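Local coordinates for protein putative metal-dependent phosphoesterase (PDB 3O0F) that acts as a metal-dependent phosphoesterase that holds iron and zinc ions beside bound AMP, and may, like its family, act as a 5'-3' exonuclease on RNA and DNA, at residues G14-D25 / L42-T52; P69-T77 / H86-P94. All coordinates share one frame; numbering follows the deposited sequence.

Contact 1: residues G14-D25 / L42-T52; sequences GWDIHCHTVFSD and LHGVAIADHDT. With ZN (zinc ion), chain C; FE (Fe (III) ion), chain E; AMP (adenosine monophosphate), chain B.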
loop_
_atom_site.group_PDB
_atom_site.type_symbol
_atom_site.label_atom_id
_atom_site.label_comp_id
_atom_site.label_asym_id
_atom_site.label_seq_id
_atom_site.Cartn_x
_atom_site.Cartn_y
_atom_site.Cartn_z
ATOM N N GLY A 14 -7.687 17.407 4.985
ATOM C CA GLY A 14 -6.685 17.100 3.969
ATOM C C GLY A 14 -7.044 15.880 3.146
ATOM O O GLY A 14 -8.208 15.613 2.874
ATOM N N TRP A 15 -6.025 15.118 2.771
ATOM C CA TRP A 15 -6.186 14.073 1.785
ATOM C C TRP A 15 -5.890 12.738 2.454
ATOM O O TRP A 15 -4.950 12.660 3.231
ATOM C CB TRP A 15 -5.160 14.268 0.673
ATOM C CG TRP A 15 -5.342 15.438 -0.201
ATOM C CD1 TRP A 15 -5.466 16.766 0.157
ATOM C CD2 TRP A 15 -5.323 15.409 -1.626
ATOM N NE1 TRP A 15 -5.554 17.548 -0.986
ATOM C CE2 TRP A 15 -5.495 16.735 -2.084
ATOM C CE3 TRP A 15 -5.198 14.377 -2.565
ATOM C CZ2 TRP A 15 -5.517 17.056 -3.435
ATOM C CZ3 TRP A 15 -5.228 14.696 -3.904
ATOM C CH2 TRP A 15 -5.395 16.007 -4.329
ATOM N N ASP A 16 -6.610 11.677 2.093
ATOM C CA ASP A 16 -6.224 10.338 2.520
ATOM C C ASP A 16 -5.437 9.701 1.360
ATOM O O ASP A 16 -6.029 9.340 0.334
ATOM C CB ASP A 16 -7.460 9.500 2.858
ATOM C CG ASP A 16 -7.104 8.130 3.429
ATOM O OD1 ASP A 16 -5.938 7.741 3.377
ATOM O OD2 ASP A 16 -7.983 7.450 3.982
ATOM N N ILE A 17 -4.114 9.579 1.494
ATOM C CA ILE A 17 -3.316 9.154 0.327
ATOM C C ILE A 17 -2.892 7.681 0.349
ATOM O O ILE A 17 -2.005 7.271 -0.386
ATOM C CB ILE A 17 -2.108 10.100 0.055
ATOM C CG1 ILE A 17 -1.014 9.946 1.094
ATOM C CG2 ILE A 17 -2.574 11.539 -0.049
ATOM C CD1 ILE A 17 0.172 10.814 0.803
ATOM N N HIS A 18 -3.530 6.892 1.211
ATOM C CA HIS A 18 -3.191 5.482 1.377
ATOM C C HIS A 18 -4.462 4.604 1.377
ATOM O O HIS A 18 -4.953 4.229 2.442
ATOM C CB HIS A 18 -2.450 5.335 2.689
ATOM C CG HIS A 18 -1.679 4.066 2.818
ATOM N ND1 HIS A 18 -0.633 3.923 3.718
ATOM C CD2 HIS A 18 -1.821 2.867 2.196
ATOM C CE1 HIS A 18 -0.148 2.696 3.610
ATOM N NE2 HIS A 18 -0.851 2.041 2.699
ATOM N N CYS A 19 -4.981 4.294 0.192
ATOM C CA CYS A 19 -6.271 3.590 0.049
ATOM C C CYS A 19 -6.126 2.476 -0.993
ATOM O O CYS A 19 -5.536 2.700 -2.057
ATOM C CB CYS A 19 -7.383 4.541 -0.371
ATOM S SG CYS A 19 -7.543 6.000 0.666
ATOM N N HIS A 20 -6.616 1.277 -0.645
ATOM C CA HIS A 20 -6.572 0.085 -1.487
ATOM C C HIS A 20 -7.959 -0.287 -2.034
ATOM O O HIS A 20 -8.970 -0.030 -1.382
ATOM C CB HIS A 20 -6.013 -1.076 -0.672
ATOM C CG HIS A 20 -4.610 -0.858 -0.220
ATOM N ND1 HIS A 20 -3.531 -1.357 -0.890
ATOM C CD2 HIS A 20 -4.109 -0.170 0.835
ATOM C CE1 HIS A 20 -2.421 -0.984 -0.284
ATOM N NE2 HIS A 20 -2.743 -0.252 0.756
ATOM N N THR A 21 -7.980 -0.944 -3.199
ATOM C CA THR A 21 -9.187 -1.291 -3.898
ATOM C C THR A 21 -9.143 -2.748 -4.304
ATOM O O THR A 21 -8.181 -3.448 -4.030
ATOM C CB THR A 21 -9.373 -0.403 -5.181
ATOM O OG1 THR A 21 -8.495 -0.848 -6.234
ATOM C CG2 THR A 21 -9.159 1.118 -4.838
ATOM N N VAL A 22 -10.162 -3.179 -5.007
ATOM C CA VAL A 22 -10.180 -4.504 -5.645
ATOM C C VAL A 22 -9.029 -4.805 -6.613
ATOM O O VAL A 22 -8.765 -5.965 -6.877
ATOM C CB VAL A 22 -11.541 -4.741 -6.445
ATOM C CG1 VAL A 22 -12.719 -4.893 -5.472
ATOM C CG2 VAL A 22 -11.786 -3.658 -7.474
ATOM N N PHE A 23 -8.339 -3.788 -7.135
ATOM C CA PHE A 23 -7.127 -4.044 -7.947
ATOM C C PHE A 23 -5.955 -4.573 -7.113
ATOM O O PHE A 23 -4.948 -5.050 -7.668
ATOM C CB PHE A 23 -6.747 -2.852 -8.793
ATOM C CG PHE A 23 -7.712 -2.585 -9.881
ATOM C CD1 PHE A 23 -7.614 -3.257 -11.098
ATOM C CD2 PHE A 23 -8.752 -1.681 -9.695
ATOM C CE1 PHE A 23 -8.570 -3.052 -12.088
ATOM C CE2 PHE A 23 -9.684 -1.462 -10.687
ATOM C CZ PHE A 23 -9.577 -2.154 -11.887
ATOM N N SER A 24 -6.088 -4.551 -5.789
ATOM C CA SER A 24 -5.237 -5.410 -4.937
ATOM C C SER A 24 -6.063 -6.101 -3.848
ATOM O O SER A 24 -6.794 -7.054 -4.150
ATOM C CB SER A 24 -4.002 -4.660 -4.378
ATOM O OG SER A 24 -4.316 -3.494 -3.650
ATOM N N ASP A 25 -5.963 -5.627 -2.600
ATOM C CA ASP A 25 -6.604 -6.291 -1.484
ATOM C C ASP A 25 -7.752 -5.535 -0.796
ATOM O O ASP A 25 -8.184 -5.931 0.286
ATOM C CB ASP A 25 -5.564 -6.779 -0.469
ATOM C CG ASP A 25 -4.694 -5.674 0.117
ATOM O OD1 ASP A 25 -4.725 -4.491 -0.347
ATOM O OD2 ASP A 25 -3.941 -6.003 1.097
ATOM N N LEU A 42 -13.335 14.889 2.542
ATOM C CA LEU A 42 -11.896 14.884 2.274
ATOM C C LEU A 42 -11.606 15.860 1.144
ATOM O O LEU A 42 -12.450 16.074 0.289
ATOM C CB LEU A 42 -11.397 13.480 1.910
ATOM C CG LEU A 42 -11.644 12.363 2.956
ATOM C CD1 LEU A 42 -10.932 11.085 2.524
ATOM C CD2 LEU A 42 -11.241 12.822 4.358
ATOM N N HIS A 43 -10.414 16.451 1.154
ATOM C CA HIS A 43 -10.010 17.367 0.058
ATOM C C HIS A 43 -9.498 16.630 -1.158
ATOM O O HIS A 43 -9.422 17.170 -2.248
ATOM C CB HIS A 43 -8.958 18.343 0.544
ATOM C CG HIS A 43 -9.423 19.205 1.669
ATOM N ND1 HIS A 43 -8.576 20.050 2.349
ATOM C CD2 HIS A 43 -10.643 19.352 2.238
ATOM C CE1 HIS A 43 -9.258 20.690 3.281
ATOM N NE2 HIS A 43 -10.518 20.304 3.218
ATOM N N GLY A 44 -9.126 15.382 -0.975
ATOM C CA GLY A 44 -8.700 14.554 -2.064
ATOM C C GLY A 44 -8.383 13.171 -1.530
ATOM O O GLY A 44 -8.475 12.917 -0.322
ATOM N N VAL A 45 -8.007 12.292 -2.430
ATOM C CA VAL A 45 -7.705 10.915 -2.098
ATOM C C VAL A 45 -6.582 10.439 -3.002
ATOM O O VAL A 45 -6.312 11.050 -4.012
ATOM C CB VAL A 45 -9.050 10.104 -2.259
ATOM C CG1 VAL A 45 -9.386 9.821 -3.730
ATOM C CG2 VAL A 45 -9.088 8.871 -1.387
ATOM N N ALA A 46 -5.936 9.342 -2.636
ATOM C CA ALA A 46 -5.082 8.635 -3.526
ATOM C C ALA A 46 -5.465 7.189 -3.600
ATOM O O ALA A 46 -5.801 6.543 -2.586
ATOM C CB ALA A 46 -3.595 8.735 -3.061
ATOM N N ILE A 47 -5.310 6.643 -4.777
ATOM C CA ILE A 47 -5.295 5.202 -4.931
ATOM C C ILE A 47 -3.819 4.711 -4.746
ATOM O O ILE A 47 -2.892 5.356 -5.204
ATOM C CB ILE A 47 -5.879 4.807 -6.248
ATOM C CG1 ILE A 47 -6.047 3.274 -6.315
ATOM C CG2 ILE A 47 -5.071 5.431 -7.424
ATOM C CD1 ILE A 47 -7.045 2.779 -7.492
ATOM N N ALA A 48 -3.628 3.609 -4.037
ATOM C CA ALA A 48 -2.261 3.129 -3.702
ATOM C C ALA A 48 -2.230 1.625 -3.643
ATOM O O ALA A 48 -1.683 1.044 -2.705
ATOM C CB ALA A 48 -1.788 3.715 -2.354
ATOM N N ASP A 49 -2.834 0.969 -4.627
ATOM C CA ASP A 49 -2.809 -0.485 -4.625
ATOM C C ASP A 49 -1.395 -1.103 -4.678
ATOM O O ASP A 49 -0.453 -0.486 -5.176
ATOM C CB ASP A 49 -3.652 -1.034 -5.783
ATOM C CG ASP A 49 -5.143 -0.841 -5.548
ATOM O OD1 ASP A 49 -5.625 -1.345 -4.504
ATOM O OD2 ASP A 49 -5.800 -0.196 -6.395
ATOM N N HIS A 50 -1.284 -2.333 -4.179
ATOM C CA HIS A 50 -0.014 -3.067 -4.095
ATOM C C HIS A 50 0.517 -3.401 -5.491
ATOM O O HIS A 50 -0.195 -4.000 -6.282
ATOM C CB HIS A 50 -0.228 -4.379 -3.345
ATOM C CG HIS A 50 -0.621 -4.193 -1.928
ATOM N ND1 HIS A 50 0.303 -3.931 -0.940
ATOM C CD2 HIS A 50 -1.832 -4.225 -1.319
ATOM C CE1 HIS A 50 -0.324 -3.789 0.211
ATOM N NE2 HIS A 50 -1.610 -3.989 0.011
ATOM N N ASP A 51 1.744 -2.966 -5.783
ATOM C CA ASP A 51 2.537 -3.412 -6.960
ATOM C C ASP A 51 1.827 -3.304 -8.334
ATOM O O ASP A 51 1.930 -4.194 -9.169
ATOM C CB ASP A 51 3.031 -4.834 -6.691
ATOM C CG ASP A 51 3.749 -4.942 -5.363
ATOM O OD1 ASP A 51 4.736 -4.195 -5.187
ATOM O OD2 ASP A 51 3.338 -5.747 -4.486
ATOM N N THR A 52 1.068 -2.224 -8.522
ATOM C CA THR A 52 0.248 -2.053 -9.715
ATOM C C THR A 52 -0.204 -0.605 -9.926
ATOM O O THR A 52 -0.314 0.188 -8.971
ATOM C CB THR A 52 -1.029 -2.950 -9.649
ATOM O OG1 THR A 52 -1.676 -2.988 -10.934
ATOM C CG2 THR A 52 -2.025 -2.438 -8.552
HETATM ZN ZN ZN C . -3.247 -3.882 1.358
HETATM FE FE FE E . -1.292 -0.117 2.531
HETATM P P AMP B . 1.311 -10.437 1.567
HETATM O O1P AMP B . 1.969 -9.222 1.020
HETATM O O2P AMP B . 0.717 -11.239 0.439
HETATM O O3P AMP B . 2.172 -11.255 2.531
HETATM O "O5'" AMP B . 0.058 -9.921 2.427
HETATM C "C5'" AMP B . 0.269 -9.197 3.614
HETATM C "C4'" AMP B . -0.601 -7.980 3.539
HETATM O "O4'" AMP B . -1.995 -8.272 3.830
HETATM C "C3'" AMP B . -0.136 -6.923 4.535
HETATM O "O3'" AMP B . 0.492 -5.868 3.818
HETATM C "C2'" AMP B . -1.491 -6.474 5.055
HETATM O "O2'" AMP B . -1.684 -5.422 6.001
HETATM C "C1'" AMP B . -2.581 -7.008 4.137
HETATM N N9 AMP B . -3.899 -7.101 4.793
HETATM C C8 AMP B . -5.059 -6.796 4.206
HETATM N N7 AMP B . -6.083 -6.995 5.063
HETATM C C5 AMP B . -5.573 -7.436 6.224
HETATM C C6 AMP B . -6.103 -7.831 7.541
HETATM N N6 AMP B . -7.448 -7.790 7.815
HETATM N N1 AMP B . -5.208 -8.251 8.456
HETATM C C2 AMP B . -3.883 -8.313 8.233
HETATM N N3 AMP B . -3.335 -7.961 7.062
HETATM C C4 AMP B . -4.118 -7.513 6.043
HETATM O O HOH W 1 -0.009 -0.317 4.160
#
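The imidazoles of His20 and His50 form an offset stack, centroids 4.3 Å apart and planes at 26°, with His20 CE1 over one face of the His50 ring. The zinc ion sits 3.3 Å above the plane of the His20 ring, over its centre, although His20 does not bind it; His50 NE2 does, at 2.1 Å. Asp25 OD1 lies at the edge of the His50 ring, and both of its carboxylate oxygens hold the zinc, their plane turned 78° from that of the ring. At the far end the indole of Trp15 lies flat on the backbone of 42-52: Gly44 CA makes a CH-pi contact 3.7 Å from the centroid of its six-membered ring, and His43 O lies over the same face, also toward the rim. Between these ends, strands 15-19 and 44-47 run parallel, Ala46 N bonding to Asp16 O. The polar hub is the carboxylate of Asp49. Its OD1 takes Thr21 N on the syn lone pair at 2.7 Å and Ser24 OG on the anti side, also at 2.7 Å; Thr21 OG1 gives its proton to Asp49 OD2 at 2.8 Å. With chi1 of 56°, Ser24 OG stands between its own N and carbonyl carbon, where it also receives a weak bond from His50 N. Thr21 OG1 accepts from Phe23 N in an ST turn. His18 and His20, the His-X-His pair of the PHP family, both bind the same iron through NE2; His18 ND1 is held by Glu231, and His263 also binds the zinc. Asp49 is thus a second-shell residue: three bonds fix its carboxylate, which ties the Thr21-Ser24 turn that leads into Asp25 to the backbone beside His50, consistent with its positioning these two zinc ligands.

Contact 2: residues P69-T77 / H86-P94; sequences PLLLGTEIT and HMLAFQYDP. With FE (Fe (III) ion), chain D; FE (Fe (III) ion), chain E.
Glu75 reaches along its neighbour strand from Leu88 to His86. Its CB touches Leu88 CD2 at 4.0 Å, and CG comes 4.0 Å from His86 CB. CG is anti to the backbone N (chi1 180°) and the chain stays extended beyond it, which brings CD to 3.1 Å from each of the two irons, facing the pair. OE1 binds one of them at 2.2 Å; OE2 binds the other, which His86 ND1 holds at 2.4 Å. OE2 and ND1 meet as co-ligands, not as a hydrogen-bonded pair, and the carboxylate stands 87° from the imidazole plane. Strands 70-80 and 83-90 are antiparallel, Thr74 and Ala89 making a hydrogen-bonded pair. Further along the Glu75 face, Phe90 CD1 lies beside Gly73 CA, while Leu71 CD2 packs 4.0 Å above the phenyl plane, toward its rim. On the reverse side Ile76 CD1 rests on Ala89 CB, under helix 97-124. Where the strand ends, Gln91 bends back at chi2 (-68°) and offers OE1 to Leu72 N in a nearly straight bond of 2.8 Å, in the carbonyl plane, with Gln91 N returning to Leu72 O; a water donates to both OE1 and Leu70 O. Tyr92 OH gives its proton to Thr74 OG1 at 2.6 Å, and Thr74 OG1 also bonds to Thr52 O. The chemistry implied is that of a bridging carboxylate: Glu75, one oxygen per iron, and a shared water bridge the two irons beside the AMP pocket; His203 completes the ligands the protein gives the His86 iron.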
loop_
_atom_site.group_PDB
_atom_site.type_symbol
_atom_site.label_atom_id
_atom_site.label_comp_id
_atom_site.label_asym_id
_atom_site.label_seq_id
_atom_site.Cartn_x
_atom_site.Cartn_y
_atom_site.Cartn_z
ATOM N N PRO A 69 -10.310 15.822 -6.383
ATOM C CA PRO A 69 -8.891 15.706 -6.701
ATOM C C PRO A 69 -8.343 14.349 -6.294
ATOM O O PRO A 69 -8.649 13.849 -5.199
ATOM C CB PRO A 69 -8.251 16.800 -5.834
ATOM C CG PRO A 69 -9.339 17.767 -5.568
ATOM C CD PRO A 69 -10.593 16.994 -5.541
ATOM N N LEU A 70 -7.454 13.823 -7.124
ATOM C CA LEU A 70 -6.899 12.481 -6.978
ATOM C C LEU A 70 -5.384 12.469 -7.113
ATOM O O LEU A 70 -4.844 13.072 -8.035
ATOM C CB LEU A 70 -7.476 11.635 -8.082
ATOM C CG LEU A 70 -6.986 10.207 -8.206
ATOM C CD1 LEU A 70 -7.563 9.432 -7.028
ATOM C CD2 LEU A 70 -7.441 9.625 -9.514
ATOM N N LEU A 71 -4.691 11.739 -6.237
ATOM C CA LEU A 71 -3.275 11.419 -6.431
ATOM C C LEU A 71 -3.159 9.982 -6.925
ATOM O O LEU A 71 -3.871 9.071 -6.444
ATOM C CB LEU A 71 -2.526 11.649 -5.087
ATOM C CG LEU A 71 -1.154 12.229 -4.851
ATOM C CD1 LEU A 71 -1.014 13.596 -5.499
ATOM C CD2 LEU A 71 -0.883 12.284 -3.307
ATOM N N LEU A 72 -2.321 9.765 -7.930
ATOM C CA LEU A 72 -2.111 8.447 -8.484
ATOM C C LEU A 72 -0.904 7.798 -7.804
ATOM O O LEU A 72 0.193 8.347 -7.821
ATOM C CB LEU A 72 -1.942 8.472 -10.008
ATOM C CG LEU A 72 -3.245 8.847 -10.775
ATOM C CD1 LEU A 72 -3.027 9.102 -12.260
ATOM C CD2 LEU A 72 -4.375 7.811 -10.533
ATOM N N GLY A 73 -1.125 6.638 -7.180
ATOM C CA GLY A 73 -0.088 6.024 -6.383
ATOM C C GLY A 73 -0.075 4.510 -6.406
ATOM O O GLY A 73 -0.934 3.855 -6.989
ATOM N N THR A 74 0.941 3.954 -5.775
ATOM C CA THR A 74 1.134 2.494 -5.735
ATOM C C THR A 74 1.849 2.182 -4.430
ATOM O O THR A 74 2.738 2.930 -4.028
ATOM C CB THR A 74 2.021 2.015 -6.875
ATOM O OG1 THR A 74 1.386 2.236 -8.127
ATOM C CG2 THR A 74 2.351 0.505 -6.720
ATOM N N GLU A 75 1.500 1.093 -3.756
ATOM C CA GLU A 75 2.265 0.669 -2.584
ATOM C C GLU A 75 3.174 -0.476 -3.040
ATOM O O GLU A 75 2.723 -1.528 -3.485
ATOM C CB GLU A 75 1.357 0.232 -1.420
ATOM C CG GLU A 75 2.178 -0.194 -0.251
ATOM C CD GLU A 75 1.394 -0.370 1.050
ATOM O OE1 GLU A 75 0.197 -0.377 0.995
ATOM O OE2 GLU A 75 2.014 -0.402 2.135
ATOM N N ILE A 76 4.470 -0.238 -2.966
ATOM C CA ILE A 76 5.431 -1.162 -3.528
ATOM C C ILE A 76 5.990 -2.022 -2.405
ATOM O O ILE A 76 6.520 -1.500 -1.401
ATOM C CB ILE A 76 6.593 -0.425 -4.234
ATOM C CG1 ILE A 76 6.030 0.550 -5.273
ATOM C CG2 ILE A 76 7.575 -1.444 -4.884
ATOM C CD1 ILE A 76 7.076 1.425 -5.951
ATOM N N THR A 77 5.920 -3.330 -2.623
ATOM C CA THR A 77 6.473 -4.308 -1.688
ATOM C C THR A 77 8.003 -4.340 -1.818
ATOM O O THR A 77 8.525 -4.480 -2.917
ATOM C CB THR A 77 5.901 -5.737 -2.041
ATOM O OG1 THR A 77 4.487 -5.661 -2.246
ATOM C CG2 THR A 77 6.180 -6.785 -0.945
ATOM N N HIS A 86 7.200 -1.342 3.057
ATOM C CA HIS A 86 6.272 -0.923 2.037
ATOM C C HIS A 86 6.555 0.547 1.696
ATOM O O HIS A 86 6.718 1.388 2.594
ATOM C CB HIS A 86 4.845 -1.141 2.553
ATOM C CG HIS A 86 4.436 -2.589 2.583
ATOM N ND1 HIS A 86 3.130 -2.998 2.736
ATOM C CD2 HIS A 86 5.164 -3.724 2.433
ATOM C CE1 HIS A 86 3.072 -4.318 2.708
ATOM N NE2 HIS A 86 4.293 -4.784 2.521
HETATM N N MSE A 87 6.656 0.819 0.396
HETATM C CA MSE A 87 6.983 2.139 -0.121
HETATM C C MSE A 87 5.780 2.649 -0.895
HETATM O O MSE A 87 5.328 1.994 -1.819
HETATM C CB MSE A 87 8.124 2.040 -1.109
HETATM C CG MSE A 87 9.345 1.293 -0.543
HETATM SE SE MSE A 87 10.614 2.423 0.367
HETATM C CE MSE A 87 9.673 4.095 0.621
ATOM N N LEU A 88 5.331 3.847 -0.579
ATOM C CA LEU A 88 4.275 4.507 -1.328
ATOM C C LEU A 88 4.961 5.362 -2.412
ATOM O O LEU A 88 5.891 6.122 -2.104
ATOM C CB LEU A 88 3.468 5.390 -0.372
ATOM C CG LEU A 88 2.616 4.714 0.698
ATOM C CD1 LEU A 88 2.133 5.759 1.686
ATOM C CD2 LEU A 88 1.423 3.948 0.139
ATOM N N ALA A 89 4.498 5.208 -3.652
ATOM C CA ALA A 89 5.061 5.868 -4.835
ATOM C C ALA A 89 3.955 6.636 -5.492
ATOM O O ALA A 89 2.926 6.065 -5.824
ATOM C CB ALA A 89 5.602 4.854 -5.807
ATOM N N PHE A 90 4.127 7.939 -5.624
ATOM C CA PHE A 90 3.066 8.760 -6.197
ATOM C C PHE A 90 3.562 9.514 -7.439
ATOM O O PHE A 90 4.734 9.940 -7.508
ATOM C CB PHE A 90 2.595 9.806 -5.193
ATOM C CG PHE A 90 1.995 9.223 -3.949
ATOM C CD1 PHE A 90 0.709 8.688 -3.975
ATOM C CD2 PHE A 90 2.715 9.199 -2.775
ATOM C CE1 PHE A 90 0.162 8.103 -2.818
ATOM C CE2 PHE A 90 2.163 8.672 -1.605
ATOM C CZ PHE A 90 0.894 8.116 -1.644
ATOM N N GLN A 91 2.626 9.732 -8.350
ATOM C CA GLN A 91 2.806 10.657 -9.480
ATOM C C GLN A 91 4.052 10.376 -10.290
ATOM O O GLN A 91 4.869 11.268 -10.547
ATOM C CB GLN A 91 2.765 12.116 -8.979
ATOM C CG GLN A 91 1.392 12.477 -8.320
ATOM C CD GLN A 91 0.237 12.512 -9.316
ATOM O OE1 GLN A 91 -0.746 11.782 -9.169
ATOM N NE2 GLN A 91 0.347 13.383 -10.332
ATOM N N TYR A 92 4.200 9.125 -10.696
ATOM C CA TYR A 92 5.317 8.707 -11.560
ATOM C C TYR A 92 4.775 8.298 -12.918
ATOM O O TYR A 92 3.573 8.049 -13.064
ATOM C CB TYR A 92 6.103 7.574 -10.921
ATOM C CG TYR A 92 5.307 6.350 -10.664
ATOM C CD1 TYR A 92 5.190 5.364 -11.620
ATOM C CD2 TYR A 92 4.665 6.170 -9.449
ATOM C CE1 TYR A 92 4.467 4.227 -11.384
ATOM C CE2 TYR A 92 3.915 5.037 -9.195
ATOM C CZ TYR A 92 3.827 4.068 -10.152
ATOM O OH TYR A 92 3.085 2.952 -9.897
ATOM N N ASP A 93 5.649 8.217 -13.916
ATOM C CA ASP A 93 5.236 7.782 -15.261
ATOM C C ASP A 93 4.859 6.303 -15.296
ATOM O O ASP A 93 5.715 5.438 -15.158
ATOM C CB ASP A 93 6.339 8.087 -16.265
ATOM C CG ASP A 93 6.080 7.509 -17.641
ATOM O OD1 ASP A 93 4.949 6.993 -17.922
ATOM O OD2 ASP A 93 7.069 7.526 -18.422
ATOM N N PRO A 94 3.570 5.991 -15.479
ATOM C CA PRO A 94 3.175 4.568 -15.405
ATOM C C PRO A 94 3.726 3.685 -16.529
ATOM O O PRO A 94 3.801 2.484 -16.375
ATOM C CB PRO A 94 1.648 4.627 -15.438
ATOM C CG PRO A 94 1.332 5.847 -16.204
ATOM C CD PRO A 94 2.418 6.853 -15.818
HETATM FE FE FE D . 1.544 -1.558 3.889
HETATM FE FE FE E . -1.292 -0.117 2.531
HETATM O O HOH W 2 -3.234 12.337 -10.195
HETATM O O HOH W 1 -0.009 -0.317 4.160
#

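In the fold
From the N terminus, contact 1 closes first: its strands 15-19 and 44-47 are the parallel pair of a beta-alpha-beta unit with helix 30-39 as the crossover. The chain then passes through helix 56-66 and enters strand 70-80, which turns directly into strand 83-90 to close contact 2 as a hairpin. The two are in series, neither nested nor crossing, and are joined edge to edge within the sheet because 44-47 and 70-80 are neighbours in it. Beyond strand 44-47, Asp51 OD2 probably hydrogen-bonds Thr77 OG1. Contact 1 supplies two histidines and contact 2 one glutamate to a shared iron, which Asp261 also binds, uniting both contacts at the PHP metal site.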